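Local coordinates for nitroreductase family protein (Sphingopyxis sp., PDB 7DP1), which acts as an FMN- and NADPH-dependent nitroreductase in the breakdown of dinitroaniline herbicides, at residues R62-V66 / V185-L189; L138-C142 / M154-L158. The protein carries 1 engineered substitution. One frame throughout, in Å; residues are numbered along the deposited sequence.

Overall arrangement
Strand 136-143 of the antiparallel sheet has a helical layer on each of its two faces, and the two contacts sample them. In contact 2 the strand's L138, L140 and C142 meet helix 148-167 in a fully buried, apolar interface, while M156 on the helix's far side touches a flavin. F139, between L138 and L140 in sequence, projects to the other face, where its ring packs on V66, V185 and L189 beneath the helix pair of contact 1. That pair, with its centre about 17 Å from that of contact 2, lies farther from the middle of the chain and is only partly buried; it joins apolar packing next to the sheet with polar groups at its outer side. Both contacts also touch the second subunit.

Contact 1: residues R62-V66 / V185-L189; sequences RWQAV and VRAEL
V66 meets E188 and L189 where two helices of the nitroreductase fold, 60-74 and 182-189, pack side by side on one face of the central sheet. The short segments run nearly antiparallel, at 150°, with their axes 9.8 Å apart, and the backbones come nearest at V66 and E188.

The apolar part lies next to the sheet. V66 directs CG1 anti to its backbone N (chi1 180°), and this divides its two methyls between neighbours: CG2 touches CD2 of L189 at 3.7 Å and reaches CB of E188 at 4.2 Å, whereas CG1 looks more loosely across to CG1 of V185, 4.4 Å away. V66, V185 and L189 are all buried, with F139 of strand 136-143 under them, and L189 also touches T56 and V58 of strand 54-59.

Farther from the sheet the contact is mixed in character. The side chain of E188 passes V66 in the opposite direction, with its OE1 4.2 Å from CB of A65. A69, one turn further along helix 60-74, touches E188 as well. The carboxylate has an opposite charge near it but makes no ion pair with it: E188 OE1 is 4.8 Å from NH1 of R62.

The polar link is made by R62 instead with a backbone carbonyl. Its chain, bent at chi2 and chi3, curls back so that the guanidinium meets E188 O with its edge. On the other side of the subunit boundary, Q229 of the second subunit accepts a hydrogen bond from R62 NE through OE1 and gives one through NE2 to L189 O. The R62 NH2 to E188 O hydrogen bond is modelled at 2.3 Å with an N-H...O angle of 121°, too short and too bent for its exact geometry to be trusted.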
loop_
_atom_site.group_PDB
_atom_site.type_symbol
_atom_site.label_atom_id
_atom_site.label_comp_id
_atom_site.label_asym_id
_atom_site.label_seq_id
_atom_site.Cartn_x
_atom_site.Cartn_y
_atom_site.Cartn_z
ATOM N N ARG A 62 25.821 -11.541 1.003
ATOM C CA ARG A 62 24.553 -12.049 1.523
ATOM C C ARG A 62 23.509 -12.089 0.419
ATOM O O ARG A 62 22.810 -13.084 0.219
ATOM C CB ARG A 62 24.064 -11.174 2.669
ATOM C CG ARG A 62 25.027 -11.155 3.852
ATOM C CD ARG A 62 25.081 -12.503 4.543
ATOM N NE ARG A 62 23.738 -12.983 4.838
ATOM C CZ ARG A 62 23.182 -14.037 4.259
ATOM N NH1 ARG A 62 23.857 -14.733 3.351
ATOM N NH2 ARG A 62 21.948 -14.389 4.587
ATOM N N TRP A 63 23.426 -10.979 -0.299
ATOM C CA TRP A 63 22.538 -10.835 -1.431
ATOM C C TRP A 63 22.935 -11.889 -2.479
ATOM O O TRP A 63 22.087 -12.409 -3.201
ATOM C CB TRP A 63 22.607 -9.390 -1.934
ATOM C CG TRP A 63 21.975 -9.018 -3.248
ATOM C CD1 TRP A 63 22.444 -8.074 -4.120
ATOM C CD2 TRP A 63 20.770 -9.536 -3.839
ATOM N NE1 TRP A 63 21.619 -7.978 -5.211
ATOM C CE2 TRP A 63 20.588 -8.867 -5.069
ATOM C CE3 TRP A 63 19.842 -10.504 -3.462
ATOM C CZ2 TRP A 63 19.513 -9.137 -5.919
ATOM C CZ3 TRP A 63 18.785 -10.780 -4.309
ATOM C CH2 TRP A 63 18.632 -10.100 -5.526
ATOM N N GLN A 64 24.217 -12.245 -2.531
ATOM C CA GLN A 64 24.635 -13.315 -3.448
ATOM C C GLN A 64 24.214 -14.706 -2.968
ATOM O O GLN A 64 23.896 -15.573 -3.782
ATOM C CB GLN A 64 26.161 -13.309 -3.637
ATOM C CG GLN A 64 26.623 -12.694 -4.935
ATOM C CD GLN A 64 26.109 -13.448 -6.139
ATOM O OE1 GLN A 64 26.052 -14.676 -6.138
ATOM N NE2 GLN A 64 25.723 -12.713 -7.176
ATOM N N ALA A 65 24.228 -14.930 -1.658
ATOM C CA ALA A 65 23.780 -16.203 -1.099
ATOM C C ALA A 65 22.285 -16.441 -1.388
ATOM O O ALA A 65 21.891 -17.532 -1.814
ATOM C CB ALA A 65 24.060 -16.260 0.391
ATOM N N VAL A 66 21.456 -15.430 -1.154
ATOM C CA VAL A 66 20.027 -15.567 -1.442
ATOM C C VAL A 66 19.836 -15.948 -2.900
ATOM O O VAL A 66 19.047 -16.835 -3.213
ATOM C CB VAL A 66 19.232 -14.271 -1.135
ATOM C CG1 VAL A 66 17.743 -14.445 -1.452
ATOM C CG2 VAL A 66 19.444 -13.852 0.303
ATOM N N VAL A 185 14.141 -18.312 0.826
ATOM C CA VAL A 185 14.546 -16.939 1.115
ATOM C C VAL A 185 14.585 -16.704 2.627
ATOM O O VAL A 185 15.595 -16.232 3.158
ATOM C CB VAL A 185 13.607 -15.927 0.445
ATOM C CG1 VAL A 185 14.006 -14.462 0.795
ATOM C CG2 VAL A 185 13.573 -16.156 -1.064
ATOM N N ARG A 186 13.504 -17.069 3.314
ATOM C CA ARG A 186 13.431 -16.923 4.763
ATOM C C ARG A 186 14.585 -17.667 5.413
ATOM O O ARG A 186 15.162 -17.181 6.381
ATOM C CB ARG A 186 12.094 -17.425 5.328
ATOM C CG ARG A 186 10.931 -16.461 5.094
ATOM C CD ARG A 186 9.710 -16.801 5.948
ATOM N NE ARG A 186 8.796 -17.673 5.225
ATOM C CZ ARG A 186 8.661 -18.968 5.442
ATOM N NH1 ARG A 186 9.378 -19.569 6.390
ATOM N NH2 ARG A 186 7.806 -19.663 4.709
ATOM N N ALA A 187 14.899 -18.858 4.907
ATOM C CA ALA A 187 16.026 -19.601 5.445
ATOM C C ALA A 187 17.344 -18.832 5.290
ATOM O O ALA A 187 18.086 -18.663 6.261
ATOM C CB ALA A 187 16.132 -20.973 4.778
ATOM N N GLU A 188 17.620 -18.330 4.088
ATOM C CA GLU A 188 18.907 -17.681 3.823
ATOM C C GLU A 188 19.073 -16.364 4.572
ATOM O O GLU A 188 20.195 -15.916 4.829
ATOM C CB GLU A 188 19.092 -17.462 2.326
ATOM C CG GLU A 188 19.336 -18.756 1.584
ATOM C CD GLU A 188 20.546 -19.514 2.122
ATOM O OE1 GLU A 188 21.536 -18.854 2.504
ATOM O OE2 GLU A 188 20.505 -20.767 2.164
ATOM N N LEU A 189 17.948 -15.764 4.924
ATOM C CA LEU A 189 17.921 -14.520 5.668
ATOM C C LEU A 189 17.892 -14.841 7.167
ATOM O O LEU A 189 18.039 -13.957 8.016
ATOM C CB LEU A 189 16.691 -13.696 5.288
ATOM C CG LEU A 189 16.550 -13.176 3.847
ATOM C CD1 LEU A 189 15.311 -12.320 3.710
ATOM C CD2 LEU A 189 17.769 -12.433 3.341
#

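Contact 2: residues L138-C142 / M154-L158; sequences LFLHC and MGMWL. With FMN (flavin mononucleotide), chain D.
L140 of the strand points its two methyls into the helix, where M154, W157 and L158 receive them. Strand 136-143 and helix 148-167 pack as sheet against helix, the segments nearly antiparallel at 156°. L140 and W157 slide past each other: L140 CD1 lies oblique to the indole, 3.9 Å from W157 CZ3, and L140 CD2 meets L158 CD1 at 4.0 Å. L138 and W157 approach from opposite directions, L138 CD1 standing at the ring edge, 3.7 Å from W157 CH2. W157 holds CG anti to the backbone N (chi1 179°), which turns the CE3-CZ3-CH2 side of its ring to both leucines; the ring also stacks on W53. A serine here would strip L138 and L140 of their aromatic neighbour and would probably leave W53 without its stacking partner. M154, bent at chi3, sets its CE 3.6 Å from SG of C142. Beyond the helix lies the dimer interface, where M156 and L158 pack on G155 and M156 of the second subunit and M156 SD lies 3.5 Å from flavin C8M. No hydrogen bond joins the two segments, so their fit depends on the shape of apolar, aromatic and sulfur-bearing side chains.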
loop_
_atom_site.group_PDB
_atom_site.type_symbol
_atom_site.label_atom_id
_atom_site.label_comp_id
_atom_site.label_asym_id
_atom_site.label_seq_id
_atom_site.Cartn_x
_atom_site.Cartn_y
_atom_site.Cartn_z
ATOM N N LEU A 138 15.704 -5.492 -0.842
ATOM C CA LEU A 138 14.905 -5.420 0.385
ATOM C C LEU A 138 13.834 -6.476 0.356
ATOM O O LEU A 138 13.017 -6.522 -0.574
ATOM C CB LEU A 138 14.261 -4.039 0.539
ATOM C CG LEU A 138 13.291 -3.808 1.698
ATOM C CD1 LEU A 138 13.430 -2.395 2.205
ATOM C CD2 LEU A 138 11.850 -4.042 1.262
ATOM N N PHE A 139 13.779 -7.266 1.412
ATOM C CA PHE A 139 12.726 -8.254 1.548
ATOM C C PHE A 139 11.765 -7.788 2.619
ATOM O O PHE A 139 12.135 -7.629 3.797
ATOM C CB PHE A 139 13.294 -9.622 1.889
ATOM C CG PHE A 139 14.016 -10.271 0.748
ATOM C CD1 PHE A 139 13.307 -10.807 -0.310
ATOM C CD2 PHE A 139 15.404 -10.348 0.735
ATOM C CE1 PHE A 139 13.966 -11.408 -1.381
ATOM C CE2 PHE A 139 16.073 -10.939 -0.320
ATOM C CZ PHE A 139 15.352 -11.489 -1.387
ATOM N N LEU A 140 10.532 -7.558 2.187
ATOM C CA LEU A 140 9.483 -7.034 3.056
ATOM C C LEU A 140 8.685 -8.179 3.607
ATOM O O LEU A 140 8.150 -8.988 2.849
ATOM C CB LEU A 140 8.587 -6.040 2.280
ATOM C CG LEU A 140 7.267 -5.555 2.895
ATOM C CD1 LEU A 140 7.463 -5.036 4.300
ATOM C CD2 LEU A 140 6.630 -4.456 1.990
ATOM N N HIS A 141 8.636 -8.283 4.929
ATOM C CA HIS A 141 7.906 -9.378 5.538
ATOM C C HIS A 141 7.186 -8.932 6.799
ATOM O O HIS A 141 7.358 -7.792 7.248
ATOM C CB HIS A 141 8.844 -10.524 5.852
ATOM C CG HIS A 141 10.020 -10.120 6.690
ATOM N ND1 HIS A 141 10.031 -10.256 8.047
ATOM C CD2 HIS A 141 11.219 -9.599 6.332
ATOM C CE1 HIS A 141 11.206 -9.827 8.522
ATOM N NE2 HIS A 141 11.932 -9.429 7.504
ATOM N N CYS A 142 6.373 -9.827 7.356
ATOM C CA CYS A 142 5.612 -9.515 8.560
ATOM C C CYS A 142 5.232 -10.792 9.292
ATOM O O CYS A 142 5.401 -11.905 8.778
ATOM C CB CYS A 142 4.345 -8.711 8.220
ATOM S SG CYS A 142 3.149 -9.626 7.154
ATOM N N MET A 154 1.300 -2.568 4.681
ATOM C CA MET A 154 2.632 -2.772 4.113
ATOM C C MET A 154 2.794 -2.060 2.757
ATOM O O MET A 154 3.861 -1.482 2.467
ATOM C CB MET A 154 2.936 -4.279 3.957
ATOM C CG MET A 154 3.105 -5.019 5.301
ATOM S SD MET A 154 3.868 -6.664 5.127
ATOM C CE MET A 154 2.602 -7.565 4.251
ATOM N N GLY A 155 1.755 -2.131 1.931
ATOM C CA GLY A 155 1.758 -1.442 0.638
ATOM C C GLY A 155 1.951 0.048 0.834
ATOM O O GLY A 155 2.708 0.710 0.122
ATOM N N MET A 156 1.283 0.579 1.843
ATOM C CA MET A 156 1.389 2.007 2.139
ATOM C C MET A 156 2.836 2.338 2.419
ATOM O O MET A 156 3.374 3.316 1.892
ATOM C CB MET A 156 0.494 2.379 3.318
ATOM C CG MET A 156 -1.006 2.288 2.989
ATOM S SD MET A 156 -1.976 2.524 4.489
ATOM C CE MET A 156 -3.477 1.661 3.969
ATOM N N TRP A 157 3.471 1.518 3.243
ATOM C CA TRP A 157 4.907 1.710 3.544
ATOM C C TRP A 157 5.783 1.547 2.316
ATOM O O TRP A 157 6.631 2.389 2.018
ATOM C CB TRP A 157 5.370 0.737 4.611
ATOM C CG TRP A 157 6.828 0.856 4.945
ATOM C CD1 TRP A 157 7.393 1.775 5.775
ATOM C CD2 TRP A 157 7.909 0.010 4.487
ATOM N NE1 TRP A 157 8.752 1.557 5.875
ATOM C CE2 TRP A 157 9.097 0.488 5.092
ATOM C CE3 TRP A 157 7.988 -1.085 3.621
ATOM C CZ2 TRP A 157 10.370 -0.101 4.866
ATOM C CZ3 TRP A 157 9.251 -1.667 3.388
ATOM C CH2 TRP A 157 10.423 -1.165 4.010
ATOM N N LEU A 158 5.575 0.452 1.599
ATOM C CA LEU A 158 6.379 0.163 0.422
ATOM C C LEU A 158 6.324 1.279 -0.605
ATOM O O LEU A 158 7.350 1.675 -1.156
ATOM C CB LEU A 158 5.920 -1.155 -0.232
ATOM C CG LEU A 158 6.912 -1.620 -1.297
ATOM C CD1 LEU A 158 8.267 -1.953 -0.648
ATOM C CD2 LEU A 158 6.369 -2.805 -2.067
HETATM N N1 FMN D . -8.080 6.162 12.361
HETATM C C2 FMN D . -9.293 6.300 12.986
HETATM O O2 FMN D . -9.425 7.175 13.833
HETATM N N3 FMN D . -10.354 5.480 12.657
HETATM C C4 FMN D . -10.232 4.505 11.691
HETATM O O4 FMN D . -11.219 3.796 11.419
HETATM C C4A FMN D . -8.991 4.357 11.056
HETATM N N5 FMN D . -8.792 3.400 10.089
HETATM C C5A FMN D . -7.576 3.294 9.445
HETATM C C6 FMN D . -7.410 2.336 8.462
HETATM C C7 FMN D . -6.186 2.220 7.815
HETATM C C7M FMN D . -6.024 1.197 6.734
HETATM C C8 FMN D . -5.126 3.052 8.152
HETATM C C8M FMN D . -3.816 2.950 7.417
HETATM C C9 FMN D . -5.294 4.010 9.140
HETATM C C9A FMN D . -6.524 4.136 9.782
HETATM N N10 FMN D . -6.712 5.082 10.776
HETATM C C10 FMN D . -7.930 5.193 11.397
HETATM C "C1'" FMN D . -5.618 6.032 11.180
HETATM C "C2'" FMN D . -4.544 5.366 12.035
HETATM O "O2'" FMN D . -4.973 5.259 13.370
HETATM C "C3'" FMN D . -3.290 6.235 11.937
HETATM O "O3'" FMN D . -2.807 6.222 10.612
HETATM C "C4'" FMN D . -2.164 5.815 12.879
HETATM O "O4'" FMN D . -2.615 6.033 14.203
HETATM C "C5'" FMN D . -0.973 6.735 12.611
HETATM O "O5'" FMN D . -1.374 8.097 12.778
HETATM P P FMN D . -1.160 9.185 11.593
HETATM O O1P FMN D . -1.858 10.449 12.064
HETATM O O2P FMN D . 0.287 9.493 11.327
HETATM O O3P FMN D . -1.715 8.593 10.324
#